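Local coordinates for protein dihydrocoumarin hydrolase, AncDHCH1 (Pseudomonas sp., PDB 6C2C) that probably hydrolyses the lactone dihydrocoumarin at a two-zinc site, and appears to be an ancestral relative of methyl-parathion hydrolase in the metallo-beta-lactamase superfamily, at residues 119-124 and 224-229; 142-147 and 201-206. All coordinates share one frame; numbering follows the deposited sequence.

Contact 1 (119-124 and 224-229); sequences HMHPDH and LGDLIH. With ZN (zinc ion), chain D; ZN (zinc ion), chain C.
Asp226 meets His119, His121, Asp123 and His124 through two zinc ions. Its OD2 bridges them, 2.2 Å from the zinc of chain D and 2.1 Å from the zinc of chain C. No hydrogen bond joins the two segments; the metals do the joining. His119 binds the chain D zinc through NE2 at 2.1 Å. CG of His119 sits between the backbone N and the carbonyl carbon (chi1 64°), which brings NE2 to the metal. Asp226 OD2 lies at the edge of the His119 ring, near its plane; the ring and carboxylate planes are 66° apart. His121 uses ND1, where His119 uses NE2, to bind the same zinc at 2.3 Å. The chain C zinc takes Asp123 OD2 and His124 NE2. The side chains of His124 and Asp226 come from opposite directions; their ring and carboxylate planes are 73° apart, with His124 CE1 3.0 Å from Asp226 OD1. The two histidines His119 and His124 also meet directly: His119 CE1 sits over the centre of the His124 ring. Beyond the metal, His124 ND1 is hydrogen-bonded to Asp84, a second-shell carboxylate which, with the zinc on NE2, helps fix the ring's rotation. Water 1 bridges the zincs at 1.9 Å from each and donates a hydrogen bond to Asp123 OD1. Asp123 thus binds metal with one oxygen and orients this water with the other. Water 2 binds the chain D zinc and lies at the edge of the His229 ring. His205 and His273 complete the protein ligands, one on each metal. The sequence His-Met-His-Pro-Asp-His is the HxHxDH motif of the metallo-beta-lactamase fold, and Asp226 is the bridging aspartate of its binuclear site.

Contact 2 (142-147 and 201-206); sequences RADQKD and ASHGHT. With ZN (zinc ion), chain D.
Thr206 and Asp147 make the tight end of this contact. The threonine hydroxyl OG1 donates to Asp147 OD1 at 2.7 Å, the one direct hydrogen bond between 142-147 and 201-206. It reaches the syn side of the carboxylate, 23° out of its plane. With chi1 at 68°, OG1 is tucked over the backbone of Thr206, facing Asp147 OD1. Both residues are buried. The same OD1 also accepts from Gly208 N, and OD2 probably accepts from Met120 N.

The join to His203 is looser. The partly exposed His203 presents its ring edge to the buried Asp144, but NE2 stays 3.7 Å from Asp144 OD2, with ring and carboxylate steeply inclined. Water 3 links them: it donates to Asp144 OD2 and is hydrogen-bonded to His203 NE2 at 3.0 Å. Asp144 itself is well held. OD2 also accepts from Gly189 N, and OD1 caps helix 145-151 by accepting from Lys146 N at 2.8 Å. The exposed Lys146 adds a light touch, its CD 4.0 Å from His203 CE1. Within 201-206, Ala201 CB packs against one face of the His203 ring, offset toward its rim.

Next to Thr206, His205 binds the chain D zinc through NE2 at 2.3 Å. His205, in the loop between strands 197-201 and 210-216, is the zinc-binding histidine that follows the HxHxDH motif in the metallo-beta-lactamase fold.

How the contacts relate
Contact 1 is the buried metal core, near the centre of the chain. Contact 2 lies further out and runs from buried residues to an exposed lysine. Their centres are about 10 Å apart. They share the chain D zinc, to which contact 1 brings His119, His121 and Asp226 and contact 2 brings His205. The chain C zinc is bound from contact 1 and not from contact 2. A second join is Asp147 of contact 2, which also touches the backbone of 119-124. The chemistry changes with depth: metal bonding belongs to the centre of the chain, and hydrogen bonding to the side of the site nearer the surface.

Contact 1 (119-124 and 224-229)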
loop_
_atom_site.group_PDB
_atom_site.type_symbol
_atom_site.label_atom_id
_atom_site.label_comp_id
_atom_site.label_asym_id
_atom_site.label_seq_id
_atom_site.Cartn_x
_atom_site.Cartn_y
_atom_site.Cartn_z
ATOM N N HIS A 119 -3.549 -0.569 -7.263
ATOM C CA HIS A 119 -4.322 0.431 -7.977
ATOM C C HIS A 119 -3.405 1.588 -8.329
ATOM O O HIS A 119 -2.347 1.767 -7.716
ATOM C CB HIS A 119 -5.514 0.925 -7.143
ATOM C CG HIS A 119 -5.169 1.651 -5.872
ATOM N ND1 HIS A 119 -4.435 1.081 -4.840
ATOM C CD2 HIS A 119 -5.498 2.904 -5.462
ATOM C CE1 HIS A 119 -4.320 1.956 -3.846
ATOM N NE2 HIS A 119 -4.986 3.065 -4.172
ATOM N N MET A 120 -3.806 2.368 -9.340
ATOM C CA MET A 120 -2.869 3.380 -9.863
ATOM C C MET A 120 -2.974 4.748 -9.207
ATOM O O MET A 120 -2.711 5.751 -9.854
ATOM C CB MET A 120 -3.032 3.497 -11.378
ATOM C CG MET A 120 -2.667 2.151 -12.049
ATOM S SD MET A 120 -2.691 2.330 -13.864
ATOM C CE MET A 120 -2.247 0.636 -14.279
ATOM N N HIS A 121 -3.202 4.828 -7.911
ATOM C CA HIS A 121 -3.026 6.075 -7.205
ATOM C C HIS A 121 -1.554 6.406 -7.074
ATOM O O HIS A 121 -0.684 5.525 -7.163
ATOM C CB HIS A 121 -3.706 5.983 -5.835
ATOM C CG HIS A 121 -5.193 6.172 -5.887
ATOM N ND1 HIS A 121 -6.041 5.897 -4.842
ATOM C CD2 HIS A 121 -5.998 6.628 -6.893
ATOM C CE1 HIS A 121 -7.295 6.167 -5.164
ATOM N NE2 HIS A 121 -7.290 6.622 -6.407
ATOM N N PRO A 122 -1.230 7.682 -6.892
ATOM C CA PRO A 122 0.172 8.103 -6.983
ATOM C C PRO A 122 1.069 7.480 -5.958
ATOM O O PRO A 122 2.234 7.255 -6.261
ATOM C CB PRO A 122 0.108 9.616 -6.758
ATOM C CG PRO A 122 -1.168 9.812 -6.078
ATOM C CD PRO A 122 -2.122 8.832 -6.722
ATOM N N ASP A 123 0.555 7.192 -4.783
ATOM C CA ASP A 123 1.333 6.601 -3.698
ATOM C C ASP A 123 1.474 5.113 -3.858
ATOM O O ASP A 123 2.071 4.472 -2.995
ATOM C CB ASP A 123 0.689 6.911 -2.348
ATOM C CG ASP A 123 -0.832 6.509 -2.267
ATOM O OD1 ASP A 123 -1.660 6.740 -3.144
ATOM O OD2 ASP A 123 -1.179 5.949 -1.258
ATOM N N HIS A 124 1.054 4.561 -4.997
ATOM C CA HIS A 124 1.334 3.152 -5.306
ATOM C C HIS A 124 2.123 2.940 -6.573
ATOM O O HIS A 124 2.871 1.940 -6.668
ATOM C CB HIS A 124 0.021 2.352 -5.382
ATOM C CG HIS A 124 -0.767 2.495 -4.092
ATOM N ND1 HIS A 124 -0.796 1.536 -3.102
ATOM C CD2 HIS A 124 -1.443 3.567 -3.608
ATOM C CE1 HIS A 124 -1.476 2.001 -2.061
ATOM N NE2 HIS A 124 -1.865 3.248 -2.348
ATOM N N LEU A 224 -3.992 -6.170 0.784
ATOM C CA LEU A 224 -5.318 -5.595 0.542
ATOM C C LEU A 224 -5.271 -4.229 -0.133
ATOM O O LEU A 224 -6.326 -3.598 -0.296
ATOM C CB LEU A 224 -6.045 -5.418 1.880
ATOM C CG LEU A 224 -6.321 -6.706 2.618
ATOM C CD1 LEU A 224 -7.000 -6.311 3.935
ATOM C CD2 LEU A 224 -7.223 -7.619 1.852
ATOM N N GLY A 225 -4.076 -3.707 -0.399
ATOM C CA GLY A 225 -4.025 -2.393 -1.070
ATOM C C GLY A 225 -4.657 -1.340 -0.185
ATOM O O GLY A 225 -4.319 -1.224 0.998
ATOM N N ASP A 226 -5.585 -0.616 -0.755
ATOM C CA ASP A 226 -6.303 0.415 -0.044
ATOM C C ASP A 226 -7.779 0.103 0.369
ATOM O O ASP A 226 -8.641 0.923 0.260
ATOM C CB ASP A 226 -6.259 1.708 -0.846
ATOM C CG ASP A 226 -4.915 2.422 -0.788
ATOM O OD1 ASP A 226 -3.976 1.898 -0.362
ATOM O OD2 ASP A 226 -4.902 3.498 -1.255
ATOM N N LEU A 227 -8.011 -1.135 0.732
ATOM C CA LEU A 227 -9.317 -1.451 1.325
ATOM C C LEU A 227 -9.512 -0.764 2.674
ATOM O O LEU A 227 -10.622 -0.778 3.192
ATOM C CB LEU A 227 -9.505 -2.957 1.493
ATOM C CG LEU A 227 -9.577 -3.838 0.252
ATOM C CD1 LEU A 227 -10.113 -5.250 0.522
ATOM C CD2 LEU A 227 -10.299 -3.187 -0.946
ATOM N N ILE A 228 -8.469 -0.172 3.274
ATOM C CA ILE A 228 -8.636 0.570 4.522
ATOM C C ILE A 228 -7.680 1.759 4.501
ATOM O O ILE A 228 -6.595 1.686 3.918
ATOM C CB ILE A 228 -8.422 -0.358 5.733
ATOM C CG1 ILE A 228 -8.624 0.367 7.087
ATOM C CG2 ILE A 228 -7.041 -0.942 5.679
ATOM C CD1 ILE A 228 -9.197 -0.554 8.214
ATOM N N HIS A 229 -8.107 2.898 5.098
ATOM C CA HIS A 229 -7.235 4.040 5.253
ATOM C C HIS A 229 -7.025 4.466 6.685
ATOM O O HIS A 229 -5.982 5.061 6.984
ATOM C CB HIS A 229 -7.745 5.287 4.505
ATOM C CG HIS A 229 -7.659 5.149 3.019
ATOM N ND1 HIS A 229 -8.542 4.355 2.305
ATOM C CD2 HIS A 229 -6.786 5.670 2.123
ATOM C CE1 HIS A 229 -8.220 4.417 1.028
ATOM N NE2 HIS A 229 -7.184 5.228 0.879
HETATM ZN ZN ZN D . -5.504 4.742 -2.950
HETATM ZN ZN ZN C . -3.047 4.577 -1.230
HETATM O O HOH W 1 -3.898 5.624 -2.511
HETATM O O HOH W 2 -6.419 6.301 -1.644
#

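Contact 2 (142-147 and 201-206)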
loop_
_atom_site.group_PDB
_atom_site.type_symbol
_atom_site.label_atom_id
_atom_site.label_comp_id
_atom_site.label_asym_id
_atom_site.label_seq_id
_atom_site.Cartn_x
_atom_site.Cartn_y
_atom_site.Cartn_z
ATOM N N ARG A 142 2.255 -5.346 -13.669
ATOM C CA ARG A 142 0.916 -5.849 -13.946
ATOM C C ARG A 142 -0.077 -5.126 -13.063
ATOM O O ARG A 142 0.234 -4.787 -11.922
ATOM C CB ARG A 142 0.804 -7.343 -13.701
ATOM C CG ARG A 142 1.927 -8.152 -14.395
ATOM C CD ARG A 142 1.523 -9.593 -14.617
ATOM N NE ARG A 142 0.424 -9.631 -15.606
ATOM C CZ ARG A 142 -0.149 -10.778 -15.951
ATOM N NH1 ARG A 142 0.305 -11.955 -15.441
ATOM N NH2 ARG A 142 -1.152 -10.745 -16.808
ATOM N N ALA A 143 -1.275 -4.887 -13.616
ATOM C CA ALA A 143 -2.375 -4.269 -12.892
ATOM C C ALA A 143 -3.643 -4.613 -13.653
ATOM O O ALA A 143 -3.589 -5.130 -14.777
ATOM C CB ALA A 143 -2.204 -2.743 -12.824
ATOM N N ASP A 144 -4.781 -4.393 -13.023
ATOM C CA ASP A 144 -6.017 -4.740 -13.714
ATOM C C ASP A 144 -6.243 -3.822 -14.903
ATOM O O ASP A 144 -6.074 -2.606 -14.813
ATOM C CB ASP A 144 -7.195 -4.631 -12.750
ATOM C CG ASP A 144 -8.455 -5.300 -13.312
ATOM O OD1 ASP A 144 -9.196 -4.628 -14.045
ATOM O OD2 ASP A 144 -8.741 -6.469 -13.057
ATOM N N GLN A 145 -6.680 -4.433 -16.000
ATOM C CA GLN A 145 -7.048 -3.727 -17.212
ATOM C C GLN A 145 -8.008 -2.570 -16.966
ATOM O O GLN A 145 -7.897 -1.539 -17.643
ATOM C CB GLN A 145 -7.647 -4.734 -18.183
ATOM C CG GLN A 145 -7.930 -4.058 -19.553
ATOM C CD GLN A 145 -6.720 -3.991 -20.412
ATOM O OE1 GLN A 145 -6.276 -2.877 -20.799
ATOM N NE2 GLN A 145 -6.193 -5.135 -20.783
ATOM N N LYS A 146 -8.932 -2.715 -16.041
ATOM C CA LYS A 146 -9.855 -1.635 -15.766
ATOM C C LYS A 146 -9.221 -0.400 -15.125
ATOM O O LYS A 146 -9.658 0.664 -15.347
ATOM C CB LYS A 146 -11.001 -2.063 -14.882
ATOM C CG LYS A 146 -11.980 -2.983 -15.527
ATOM C CD LYS A 146 -12.990 -3.470 -14.522
ATOM C CE LYS A 146 -13.976 -4.322 -15.257
ATOM N NZ LYS A 146 -15.233 -3.586 -15.343
ATOM N N ASP A 147 -8.166 -0.622 -14.346
ATOM C CA ASP A 147 -7.441 0.459 -13.700
ATOM C C ASP A 147 -6.577 1.137 -14.754
ATOM O O ASP A 147 -6.468 2.363 -14.788
ATOM C CB ASP A 147 -6.570 -0.077 -12.565
ATOM C CG ASP A 147 -6.801 0.656 -11.258
ATOM O OD1 ASP A 147 -7.971 0.960 -10.943
ATOM O OD2 ASP A 147 -5.813 0.929 -10.544
ATOM N N ALA A 201 -9.766 -9.734 -7.606
ATOM C CA ALA A 201 -10.444 -8.463 -7.794
ATOM C C ALA A 201 -11.094 -7.949 -6.517
ATOM O O ALA A 201 -11.688 -8.689 -5.817
ATOM C CB ALA A 201 -11.492 -8.591 -8.871
ATOM N N SER A 202 -10.903 -6.663 -6.241
ATOM C CA SER A 202 -11.461 -6.000 -5.067
ATOM C C SER A 202 -11.739 -4.572 -5.499
ATOM O O SER A 202 -11.251 -3.609 -4.907
ATOM C CB SER A 202 -10.468 -6.025 -3.906
ATOM O OG SER A 202 -9.235 -5.433 -4.277
ATOM N N HIS A 203 -12.539 -4.462 -6.552
ATOM C CA HIS A 203 -12.885 -3.214 -7.165
ATOM C C HIS A 203 -13.771 -2.296 -6.352
ATOM O O HIS A 203 -14.648 -2.747 -5.745
ATOM C CB HIS A 203 -13.546 -3.475 -8.516
ATOM C CG HIS A 203 -12.740 -4.344 -9.428
ATOM N ND1 HIS A 203 -13.237 -4.916 -10.570
ATOM C CD2 HIS A 203 -11.443 -4.693 -9.376
ATOM C CE1 HIS A 203 -12.272 -5.597 -11.161
ATOM N NE2 HIS A 203 -11.172 -5.468 -10.461
ATOM N N GLY A 204 -13.472 -1.002 -6.397
ATOM C CA GLY A 204 -14.280 -0.024 -5.705
ATOM C C GLY A 204 -13.469 1.197 -5.391
ATOM O O GLY A 204 -13.790 2.218 -5.815
ATOM N N HIS A 205 -12.425 1.030 -4.606
ATOM C CA HIS A 205 -11.543 2.145 -4.290
ATOM C C HIS A 205 -11.064 2.841 -5.589
ATOM O O HIS A 205 -10.936 4.011 -5.647
ATOM C CB HIS A 205 -10.375 1.678 -3.448
ATOM C CG HIS A 205 -9.422 2.751 -3.092
ATOM N ND1 HIS A 205 -9.755 3.814 -2.297
ATOM C CD2 HIS A 205 -8.138 2.922 -3.430
ATOM C CE1 HIS A 205 -8.710 4.588 -2.168
ATOM N NE2 HIS A 205 -7.729 4.076 -2.861
ATOM N N THR A 206 -10.779 1.992 -6.568
ATOM C CA THR A 206 -10.623 2.405 -7.959
ATOM C C THR A 206 -11.308 1.343 -8.811
ATOM O O THR A 206 -11.517 0.228 -8.345
ATOM C CB THR A 206 -9.146 2.541 -8.352
ATOM O OG1 THR A 206 -8.534 1.234 -8.350
ATOM C CG2 THR A 206 -8.411 3.525 -7.436
HETATM ZN ZN ZN D . -5.504 4.742 -2.950
HETATM O O HOH W 3 -8.697 -7.215 -10.439
HETATM O O HOH W 1 -3.898 5.624 -2.511
HETATM O O HOH W 2 -6.419 6.301 -1.644
#